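Local coordinates for Tll1590 protein (Thermosynechococcus elongatus, PDB 6LDQ) that belongs by family to the GT-B clan of glycosyltransferases, the chain forming an alpha/beta domain in which helices flank a mainly parallel sheet, at residues I31-L36 with V47-R52; I71-G76 with V94-A99; Y106-T111 with Q209-L214. All blocks are in the same frame, centred on the assembly; numbering follows the deposited sequence.

Contact 1 of 3, residues I31-L36 with V47-R52; sequences IYVRQL and VDMFTR
The first turn of helix 32-42 lies over strand 47-52 with Val33 facing Met49, their CA atoms 7.2 Å apart. The CB atoms of both residues are directed into the interface, where the two side chains slide past each other in opposite directions rather than meeting at their ends. The CG1 branch of Val33 lies against the shaft of the methionine, 3.6 Å from Met49 CG. Met49 holds CG anti to its carbonyl carbon (chi1 -69°), and from there the chain runs outward until the sulfur passes beneath the helix backbone. SD comes to 3.2 Å from the carbonyl O of Val33 and rests 3.7 Å from Arg34 CA. A bend at chi3 (-76°) then turns the terminal methyl away from the line of the chain. Arg34 meets the sulfur through its CA, while its CB leads away from the strand and its guanidinium group forms a salt bridge with Glu38, about one turn further along the helix. Leu10 of strand 8-11 touches both Val33 and Met49 and continues the apolar layer across the sheet. Strand 8-11, helix 32-42 and strand 47-52 follow one another in the chain, and the two strands are parallel neighbours, so this contact seats the helix of a beta-alpha-beta crossover of the Rossmann-like kind found in GT-B proteins.

Contact 2 of 3, residues I71-G76 with V94-A99; sequences IRLQAG and VEAFKA
The beta-alpha-beta crossover that runs from strand 68-73 through helix 90-104 to the parallel strand 108-112 is packed at its start by Leu73, at the end of the first strand, against Ala96 and Phe97 of the helix. The backbones come close, with 6.2 Å between the CA atoms of Leu73 and Ala96, an approach made possible by the single methyl group that Ala96 presents. That methyl lies 3.8 Å from Leu73 CB and 4.0 Å from the carbonyl O of Gln74, so it rests against the end of the strand and the start of the following loop. Both leucine branches lie along one side of this methyl. With CG anti to the carbonyl carbon (chi1 -56°), Leu73 CD2 is placed 3.9 Å from Ala96 O, whereas CD1 passes to the neighbouring residue, 3.8 Å from Phe97 N and 4.1 Å from Phe97 CB. The side chains that meet are apolar, and the leucine methyls border the polar backbone atoms of the helix by packing and not by bonding. In the Rossmann-like sheet, strands 47-52 and 8-11 stand between 68-73 and 108-112, and helix 90-104 bridges them on the face opposite to helix 32-42. Phe97 keeps its CG anti to the backbone N (chi1 177°), which sends the ring past Leu73 toward the middle of the sheet, where it meets Phe50 edge-to-face; Leu123 of helix 113-126 packs beside it. Phe93 and Tyr100, on the same helix as Ala96, also touch Leu73 and extend its apolar surroundings along the helix. Gln74 directs the end of its side chain away from the helix, leaving its carbonyl as the part that borders Ala96.

Contact 3 of 3, residues Y106-T111 with Q209-L214; sequences YPLIHT and QLYRQL
Tyr211 projects from helix 200-216 across Leu108 to His110, and its CB already touches the leucine, 3.7 Å from Leu108 CD1. The same methyl sits 3.5 Å from Tyr211 CG, at the root of the ring. Further along, Leu108 CD2 lies over the centre of one ring face, 3.9 Å from the centroid and only 9° off the normal, a well-formed CH-pi contact. The leucine side chain crosses the tyrosine at about a right angle, both of its methyls spread along the ring. This packing places the last helix of the chain on the central strand 108-112 of the Rossmann-like sheet, with Leu132 of the adjoining strand touching Leu108 and Tyr211 as well. At the far end, Tyr211 OH and His110 ND1 share a hydrogen bond of 2.8 Å, fairly straight at 160°. The hydroxyl lies in the plane of the imidazole, and ND1 in that of the phenol, although the two ring planes stand at 90°. His110 extends toward the helix with CG anti to its backbone N, and its NE2 bonds to Thr134 OG1, so partners at both nitrogens hold the imidazole against rotation.

How the contacts relate
Contacts 1 and 3 are buried and lie on one face of the common sheet, where Leu36 touches His110; contact 2 is only partly buried, further from the chain centre, on the other face. All three set a helix against a strand, but each uses a different pair. Contacts 1 and 2 rest on packing between apolar side chains, without a hydrogen bond between their segments; contact 3 adds a buried polar bond and an aromatic face. Strands 47-52 and 68-73 are neighbours, with a probable backbone hydrogen bond from Ile71 N to Met49 O. A probable hydrogen bond between Asp48 OD2 and Tyr106 OH ties contact 1 to contact 3, and Phe97 of contact 2 packs on Tyr106 and Ile109.

Contact 1 of 3, residues I31-L36 with V47-R52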
loop_
_atom_site.group_PDB
_atom_site.type_symbol
_atom_site.label_atom_id
_atom_site.label_comp_id
_atom_site.label_asym_id
_atom_site.label_seq_id
_atom_site.Cartn_x
_atom_site.Cartn_y
_atom_site.Cartn_z
ATOM N N ILE A 31 4.274 2.403 -10.943
ATOM C CA ILE A 31 3.531 1.371 -11.660
ATOM C C ILE A 31 3.449 0.106 -10.809
ATOM O O ILE A 31 2.825 -0.895 -11.206
ATOM C CB ILE A 31 4.174 1.101 -13.034
ATOM C CG1 ILE A 31 5.708 1.131 -12.935
ATOM C CG2 ILE A 31 3.706 2.127 -14.050
ATOM C CD1 ILE A 31 6.333 -0.105 -12.304
ATOM N N TYR A 32 4.091 0.171 -9.636
ATOM C CA TYR A 32 4.218 -0.993 -8.764
ATOM C C TYR A 32 2.854 -1.538 -8.378
ATOM O O TYR A 32 2.615 -2.751 -8.443
ATOM C CB TYR A 32 5.014 -0.630 -7.507
ATOM C CG TYR A 32 5.180 -1.783 -6.529
ATOM C CD1 TYR A 32 6.236 -2.672 -6.651
ATOM C CD2 TYR A 32 4.274 -1.978 -5.488
ATOM C CE1 TYR A 32 6.395 -3.732 -5.759
ATOM C CE2 TYR A 32 4.412 -3.033 -4.601
ATOM C CZ TYR A 32 5.478 -3.905 -4.737
ATOM O OH TYR A 32 5.613 -4.956 -3.851
ATOM N N VAL A 33 1.945 -0.651 -7.976
ATOM C CA VAL A 33 0.663 -1.081 -7.442
ATOM C C VAL A 33 -0.274 -1.514 -8.563
ATOM O O VAL A 33 -0.916 -2.570 -8.477
ATOM C CB VAL A 33 0.057 0.041 -6.582
ATOM C CG1 VAL A 33 -1.434 -0.119 -6.472
ATOM C CG2 VAL A 33 0.700 0.010 -5.207
ATOM N N ARG A 34 -0.345 -0.722 -9.637
ATOM C CA ARG A 34 -1.210 -1.066 -10.763
ATOM C C ARG A 34 -0.923 -2.472 -11.275
ATOM O O ARG A 34 -1.843 -3.267 -11.501
ATOM C CB ARG A 34 -1.041 -0.049 -11.891
ATOM C CG ARG A 34 -2.243 0.013 -12.823
ATOM C CD ARG A 34 -1.901 -0.476 -14.217
ATOM N NE ARG A 34 -3.099 -0.812 -14.991
ATOM C CZ ARG A 34 -3.086 -1.090 -16.291
ATOM N NH1 ARG A 34 -1.936 -1.077 -16.956
ATOM N NH2 ARG A 34 -4.212 -1.384 -16.926
ATOM N N GLN A 35 0.352 -2.802 -11.461
ATOM C CA GLN A 35 0.665 -4.113 -12.009
ATOM C C GLN A 35 0.433 -5.204 -10.977
ATOM O O GLN A 35 -0.108 -6.264 -11.304
ATOM C CB GLN A 35 2.094 -4.131 -12.536
ATOM C CG GLN A 35 2.271 -3.246 -13.768
ATOM C CD GLN A 35 3.484 -3.630 -14.583
ATOM O OE1 GLN A 35 3.425 -4.543 -15.409
ATOM N NE2 GLN A 35 4.597 -2.938 -14.352
ATOM N N LEU A 36 0.811 -4.953 -9.722
ATOM C CA LEU A 36 0.599 -5.943 -8.669
ATOM C C LEU A 36 -0.876 -6.325 -8.550
ATOM O O LEU A 36 -1.229 -7.507 -8.633
ATOM C CB LEU A 36 1.138 -5.414 -7.339
ATOM C CG LEU A 36 0.967 -6.318 -6.117
ATOM C CD1 LEU A 36 1.848 -7.590 -6.228
ATOM C CD2 LEU A 36 1.263 -5.566 -4.845
ATOM N N VAL A 47 -9.473 -6.816 -5.660
ATOM C CA VAL A 47 -8.477 -5.764 -5.426
ATOM C C VAL A 47 -9.021 -4.391 -5.818
ATOM O O VAL A 47 -9.308 -4.148 -6.997
ATOM C CB VAL A 47 -7.183 -6.013 -6.215
ATOM C CG1 VAL A 47 -6.158 -4.892 -5.897
ATOM C CG2 VAL A 47 -6.632 -7.417 -5.976
ATOM N N ASP A 48 -9.043 -3.466 -4.853
ATOM C CA ASP A 48 -9.279 -2.042 -5.073
ATOM C C ASP A 48 -7.954 -1.320 -4.821
ATOM O O ASP A 48 -7.430 -1.385 -3.712
ATOM C CB ASP A 48 -10.355 -1.505 -4.119
ATOM C CG ASP A 48 -11.796 -1.966 -4.493
ATOM O OD1 ASP A 48 -12.026 -2.279 -5.670
ATOM O OD2 ASP A 48 -12.668 -1.987 -3.601
ATOM N N MET A 49 -7.420 -0.652 -5.845
ATOM C CA MET A 49 -6.196 0.135 -5.743
ATOM C C MET A 49 -6.561 1.615 -5.712
ATOM O O MET A 49 -7.370 2.066 -6.528
ATOM C CB MET A 49 -5.268 -0.155 -6.928
ATOM C CG MET A 49 -4.656 -1.560 -6.942
ATOM S SD MET A 49 -4.040 -1.976 -8.586
ATOM C CE MET A 49 -5.616 -2.323 -9.362
ATOM N N PHE A 50 -5.979 2.363 -4.773
ATOM C CA PHE A 50 -6.288 3.779 -4.586
ATOM C C PHE A 50 -5.040 4.618 -4.850
ATOM O O PHE A 50 -3.954 4.317 -4.326
ATOM C CB PHE A 50 -6.815 4.070 -3.168
ATOM C CG PHE A 50 -8.100 3.346 -2.822
ATOM C CD1 PHE A 50 -8.096 1.991 -2.470
ATOM C CD2 PHE A 50 -9.315 4.021 -2.847
ATOM C CE1 PHE A 50 -9.298 1.335 -2.157
ATOM C CE2 PHE A 50 -10.512 3.368 -2.536
ATOM C CZ PHE A 50 -10.497 2.021 -2.192
ATOM N N THR A 51 -5.197 5.647 -5.679
ATOM C CA THR A 51 -4.183 6.661 -5.896
ATOM C C THR A 51 -4.896 8.009 -5.906
ATOM O O THR A 51 -6.132 8.082 -5.860
ATOM C CB THR A 51 -3.381 6.385 -7.193
ATOM O OG1 THR A 51 -2.300 7.335 -7.321
ATOM C CG2 THR A 51 -4.278 6.425 -8.442
ATOM N N ARG A 52 -4.117 9.090 -5.903
ATOM C CA ARG A 52 -4.713 10.411 -5.916
ATOM C C ARG A 52 -5.084 10.821 -7.337
ATOM O O ARG A 52 -4.477 10.379 -8.319
ATOM C CB ARG A 52 -3.760 11.457 -5.303
ATOM C CG ARG A 52 -2.474 11.690 -6.106
ATOM C CD ARG A 52 -1.545 12.698 -5.369
ATOM N NE ARG A 52 -2.338 13.809 -4.866
ATOM C CZ ARG A 52 -2.441 14.977 -5.490
ATOM N NH1 ARG A 52 -1.754 15.177 -6.604
ATOM N NH2 ARG A 52 -3.219 15.943 -4.999
#

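Contact 2 of 3, residues I71-G76 with V94-A99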
loop_
_atom_site.group_PDB
_atom_site.type_symbol
_atom_site.label_atom_id
_atom_site.label_comp_id
_atom_site.label_asym_id
_atom_site.label_seq_id
_atom_site.Cartn_x
_atom_site.Cartn_y
_atom_site.Cartn_z
ATOM N N ILE A 71 -9.175 3.269 -8.058
ATOM C CA ILE A 71 -10.013 4.365 -7.584
ATOM C C ILE A 71 -9.124 5.594 -7.396
ATOM O O ILE A 71 -8.086 5.524 -6.720
ATOM C CB ILE A 71 -10.735 3.975 -6.282
ATOM C CG1 ILE A 71 -11.872 2.982 -6.587
ATOM C CG2 ILE A 71 -11.272 5.202 -5.590
ATOM C CD1 ILE A 71 -12.193 2.023 -5.448
ATOM N N ARG A 72 -9.499 6.705 -8.025
ATOM C CA ARG A 72 -8.725 7.940 -7.926
ATOM C C ARG A 72 -9.450 8.896 -6.990
ATOM O O ARG A 72 -10.611 9.259 -7.228
ATOM C CB ARG A 72 -8.496 8.562 -9.303
ATOM C CG ARG A 72 -7.680 7.662 -10.208
ATOM C CD ARG A 72 -7.538 8.191 -11.617
ATOM N NE ARG A 72 -6.600 9.302 -11.686
ATOM C CZ ARG A 72 -5.282 9.166 -11.761
ATOM N NH1 ARG A 72 -4.744 7.955 -11.778
ATOM N NH2 ARG A 72 -4.505 10.246 -11.814
ATOM N N LEU A 73 -8.782 9.281 -5.913
ATOM C CA LEU A 73 -9.424 10.047 -4.868
ATOM C C LEU A 73 -8.995 11.497 -4.996
ATOM O O LEU A 73 -7.826 11.785 -5.263
ATOM C CB LEU A 73 -9.065 9.516 -3.481
ATOM C CG LEU A 73 -9.350 8.040 -3.165
ATOM C CD1 LEU A 73 -8.580 7.631 -1.925
ATOM C CD2 LEU A 73 -10.850 7.805 -2.969
ATOM N N GLN A 74 -9.954 12.401 -4.852
ATOM C CA GLN A 74 -9.604 13.809 -4.756
ATOM C C GLN A 74 -8.987 14.038 -3.384
ATOM O O GLN A 74 -9.641 13.850 -2.352
ATOM C CB GLN A 74 -10.820 14.695 -4.987
ATOM C CG GLN A 74 -10.480 16.177 -4.911
ATOM C CD GLN A 74 -11.570 17.068 -5.490
ATOM O OE1 GLN A 74 -12.557 16.584 -6.058
ATOM N NE2 GLN A 74 -11.396 18.379 -5.346
ATOM N N ALA A 75 -7.703 14.386 -3.365
ATOM C CA ALA A 75 -7.006 14.563 -2.094
ATOM C C ALA A 75 -5.876 15.566 -2.336
ATOM O O ALA A 75 -4.775 15.197 -2.748
ATOM C CB ALA A 75 -6.491 13.238 -1.564
ATOM N N GLY A 76 -6.170 16.840 -2.088
ATOM C CA GLY A 76 -5.267 17.897 -2.458
ATOM C C GLY A 76 -5.483 18.302 -3.900
ATOM O O GLY A 76 -6.368 17.784 -4.592
ATOM N N VAL A 94 -6.581 10.275 3.504
ATOM C CA VAL A 94 -7.119 9.378 4.522
ATOM C C VAL A 94 -8.637 9.503 4.607
ATOM O O VAL A 94 -9.350 8.496 4.696
ATOM C CB VAL A 94 -6.454 9.651 5.884
ATOM C CG1 VAL A 94 -7.303 9.104 7.007
ATOM C CG2 VAL A 94 -5.019 9.060 5.931
ATOM N N GLU A 95 -9.152 10.740 4.588
ATOM C CA GLU A 95 -10.597 10.971 4.657
ATOM C C GLU A 95 -11.318 10.420 3.429
ATOM O O GLU A 95 -12.402 9.829 3.545
ATOM C CB GLU A 95 -10.889 12.480 4.796
ATOM C CG GLU A 95 -12.210 12.921 4.113
ATOM C CD GLU A 95 -12.517 14.417 4.251
ATOM O OE1 GLU A 95 -11.593 15.205 4.540
ATOM O OE2 GLU A 95 -13.688 14.802 4.059
ATOM N N ALA A 96 -10.755 10.648 2.240
ATOM C CA ALA A 96 -11.358 10.136 1.017
ATOM C C ALA A 96 -11.383 8.614 1.008
ATOM O O ALA A 96 -12.371 7.998 0.574
ATOM C CB ALA A 96 -10.590 10.662 -0.192
ATOM N N PHE A 97 -10.293 7.988 1.471
ATOM C CA PHE A 97 -10.231 6.532 1.516
ATOM C C PHE A 97 -11.229 5.969 2.517
ATOM O O PHE A 97 -11.834 4.910 2.276
ATOM C CB PHE A 97 -8.813 6.062 1.864
ATOM C CG PHE A 97 -8.691 4.558 2.001
ATOM C CD1 PHE A 97 -8.480 3.765 0.885
ATOM C CD2 PHE A 97 -8.818 3.935 3.239
ATOM C CE1 PHE A 97 -8.383 2.375 0.999
ATOM C CE2 PHE A 97 -8.728 2.536 3.354
ATOM C CZ PHE A 97 -8.503 1.772 2.239
ATOM N N LYS A 98 -11.416 6.667 3.646
ATOM C CA LYS A 98 -12.302 6.168 4.692
ATOM C C LYS A 98 -13.748 6.037 4.217
ATOM O O LYS A 98 -14.493 5.234 4.790
ATOM C CB LYS A 98 -12.223 7.062 5.927
ATOM C CG LYS A 98 -11.019 6.751 6.819
ATOM C CD LYS A 98 -10.903 7.720 7.984
ATOM C CE LYS A 98 -11.828 7.345 9.136
ATOM N NZ LYS A 98 -13.156 8.009 9.006
ATOM N N ALA A 99 -14.154 6.771 3.172
ATOM C CA ALA A 99 -15.482 6.549 2.600
ATOM C C ALA A 99 -15.590 5.183 1.927
ATOM O O ALA A 99 -16.663 4.568 1.954
ATOM C CB ALA A 99 -15.837 7.646 1.594
#

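Contact 3 of 3, residues Y106-T111 with Q209-L214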
loop_
_atom_site.group_PDB
_atom_site.type_symbol
_atom_site.label_atom_id
_atom_site.label_comp_id
_atom_site.label_asym_id
_atom_site.label_seq_id
_atom_site.Cartn_x
_atom_site.Cartn_y
_atom_site.Cartn_z
ATOM N N TYR A 106 -12.173 -3.486 4.094
ATOM C CA TYR A 106 -10.951 -4.205 3.709
ATOM C C TYR A 106 -10.212 -4.869 4.866
ATOM O O TYR A 106 -9.626 -4.172 5.713
ATOM C CB TYR A 106 -9.994 -3.248 2.991
ATOM C CG TYR A 106 -10.619 -2.507 1.829
ATOM C CD1 TYR A 106 -10.909 -3.156 0.638
ATOM C CD2 TYR A 106 -10.938 -1.164 1.934
ATOM C CE1 TYR A 106 -11.491 -2.483 -0.433
ATOM C CE2 TYR A 106 -11.516 -0.474 0.874
ATOM C CZ TYR A 106 -11.788 -1.128 -0.306
ATOM O OH TYR A 106 -12.373 -0.443 -1.349
ATOM N N PRO A 107 -10.191 -6.214 4.927
ATOM C CA PRO A 107 -9.423 -6.896 5.986
ATOM C C PRO A 107 -7.923 -6.806 5.804
ATOM O O PRO A 107 -7.181 -7.119 6.738
ATOM C CB PRO A 107 -9.891 -8.364 5.882
ATOM C CG PRO A 107 -10.484 -8.492 4.491
ATOM C CD PRO A 107 -11.117 -7.146 4.240
ATOM N N LEU A 108 -7.457 -6.477 4.616
ATOM C CA LEU A 108 -6.038 -6.319 4.352
ATOM C C LEU A 108 -5.876 -5.042 3.551
ATOM O O LEU A 108 -6.655 -4.760 2.632
ATOM C CB LEU A 108 -5.455 -7.513 3.585
ATOM C CG LEU A 108 -3.962 -7.594 3.253
ATOM C CD1 LEU A 108 -3.528 -9.075 3.290
ATOM C CD2 LEU A 108 -3.688 -7.007 1.875
ATOM N N ILE A 109 -4.889 -4.253 3.934
ATOM C CA ILE A 109 -4.540 -3.043 3.213
ATOM C C ILE A 109 -3.039 -3.075 2.996
ATOM O O ILE A 109 -2.286 -3.246 3.957
ATOM C CB ILE A 109 -4.951 -1.775 3.984
ATOM C CG1 ILE A 109 -6.460 -1.774 4.276
ATOM C CG2 ILE A 109 -4.561 -0.553 3.187
ATOM C CD1 ILE A 109 -6.980 -0.403 4.763
ATOM N N HIS A 110 -2.609 -2.917 1.745
ATOM C CA HIS A 110 -1.197 -3.009 1.371
ATOM C C HIS A 110 -0.770 -1.655 0.819
ATOM O O HIS A 110 -1.203 -1.260 -0.266
ATOM C CB HIS A 110 -0.968 -4.140 0.360
ATOM C CG HIS A 110 0.468 -4.335 -0.033
ATOM N ND1 HIS A 110 0.871 -5.335 -0.896
ATOM C CD2 HIS A 110 1.591 -3.650 0.302
ATOM C CE1 HIS A 110 2.181 -5.264 -1.068
ATOM N NE2 HIS A 110 2.644 -4.254 -0.348
ATOM N N THR A 111 0.082 -0.956 1.568
ATOM C CA THR A 111 0.507 0.407 1.282
ATOM C C THR A 111 1.850 0.412 0.558
ATOM O O THR A 111 2.671 -0.489 0.743
ATOM C CB THR A 111 0.602 1.197 2.589
ATOM O OG1 THR A 111 1.374 0.470 3.548
ATOM C CG2 THR A 111 -0.781 1.376 3.156
ATOM N N GLN A 209 0.762 -15.374 -1.064
ATOM C CA GLN A 209 1.132 -16.307 -0.005
ATOM C C GLN A 209 1.339 -15.580 1.318
ATOM O O GLN A 209 0.937 -16.073 2.378
ATOM C CB GLN A 209 2.395 -17.074 -0.407
ATOM C CG GLN A 209 3.263 -17.512 0.774
ATOM C CD GLN A 209 2.648 -18.683 1.510
ATOM O OE1 GLN A 209 1.875 -19.445 0.930
ATOM N NE2 GLN A 209 2.970 -18.827 2.790
ATOM N N LEU A 210 1.963 -14.404 1.280
ATOM C CA LEU A 210 2.117 -13.631 2.506
ATOM C C LEU A 210 0.757 -13.255 3.077
ATOM O O LEU A 210 0.485 -13.474 4.267
ATOM C CB LEU A 210 2.967 -12.386 2.238
ATOM C CG LEU A 210 4.413 -12.525 2.732
ATOM C CD1 LEU A 210 4.418 -12.342 4.230
ATOM C CD2 LEU A 210 5.041 -13.890 2.354
ATOM N N TYR A 211 -0.128 -12.726 2.223
ATOM C CA TYR A 211 -1.483 -12.396 2.654
ATOM C C TYR A 211 -2.105 -13.563 3.415
ATOM O O TYR A 211 -2.571 -13.414 4.550
ATOM C CB TYR A 211 -2.346 -12.036 1.437
ATOM C CG TYR A 211 -1.939 -10.784 0.664
ATOM C CD1 TYR A 211 -0.879 -9.972 1.087
ATOM C CD2 TYR A 211 -2.621 -10.418 -0.492
ATOM C CE1 TYR A 211 -0.513 -8.846 0.371
ATOM C CE2 TYR A 211 -2.274 -9.305 -1.216
ATOM C CZ TYR A 211 -1.217 -8.508 -0.775
ATOM O OH TYR A 211 -0.880 -7.396 -1.510
ATOM N N ARG A 212 -2.076 -14.752 2.815
ATOM C CA ARG A 212 -2.704 -15.900 3.452
ATOM C C ARG A 212 -2.015 -16.256 4.764
ATOM O O ARG A 212 -2.681 -16.563 5.757
ATOM C CB ARG A 212 -2.711 -17.074 2.476
ATOM C CG ARG A 212 -3.486 -16.764 1.199
ATOM C CD ARG A 212 -3.819 -18.027 0.414
ATOM N NE ARG A 212 -2.784 -18.299 -0.573
ATOM C CZ ARG A 212 -1.721 -19.059 -0.339
ATOM N NH1 ARG A 212 -0.814 -19.253 -1.288
ATOM N NH2 ARG A 212 -1.565 -19.622 0.852
ATOM N N GLN A 213 -0.685 -16.197 4.792
ATOM C CA GLN A 213 0.051 -16.385 6.042
ATOM C C GLN A 213 -0.449 -15.440 7.131
ATOM O O GLN A 213 -0.738 -15.865 8.256
ATOM C CB GLN A 213 1.543 -16.149 5.800
ATOM C CG GLN A 213 2.407 -17.377 5.799
ATOM C CD GLN A 213 3.830 -17.039 5.408
ATOM O OE1 GLN A 213 4.375 -17.597 4.454
ATOM N NE2 GLN A 213 4.427 -16.096 6.124
ATOM N N LEU A 214 -0.527 -14.147 6.813
ATOM C CA LEU A 214 -1.064 -13.162 7.750
ATOM C C LEU A 214 -2.458 -13.547 8.237
ATOM O O LEU A 214 -2.746 -13.496 9.438
ATOM C CB LEU A 214 -1.111 -11.786 7.087
ATOM C CG LEU A 214 0.168 -10.960 7.008
ATOM C CD1 LEU A 214 -0.205 -9.496 6.867
ATOM C CD2 LEU A 214 1.015 -11.178 8.254
#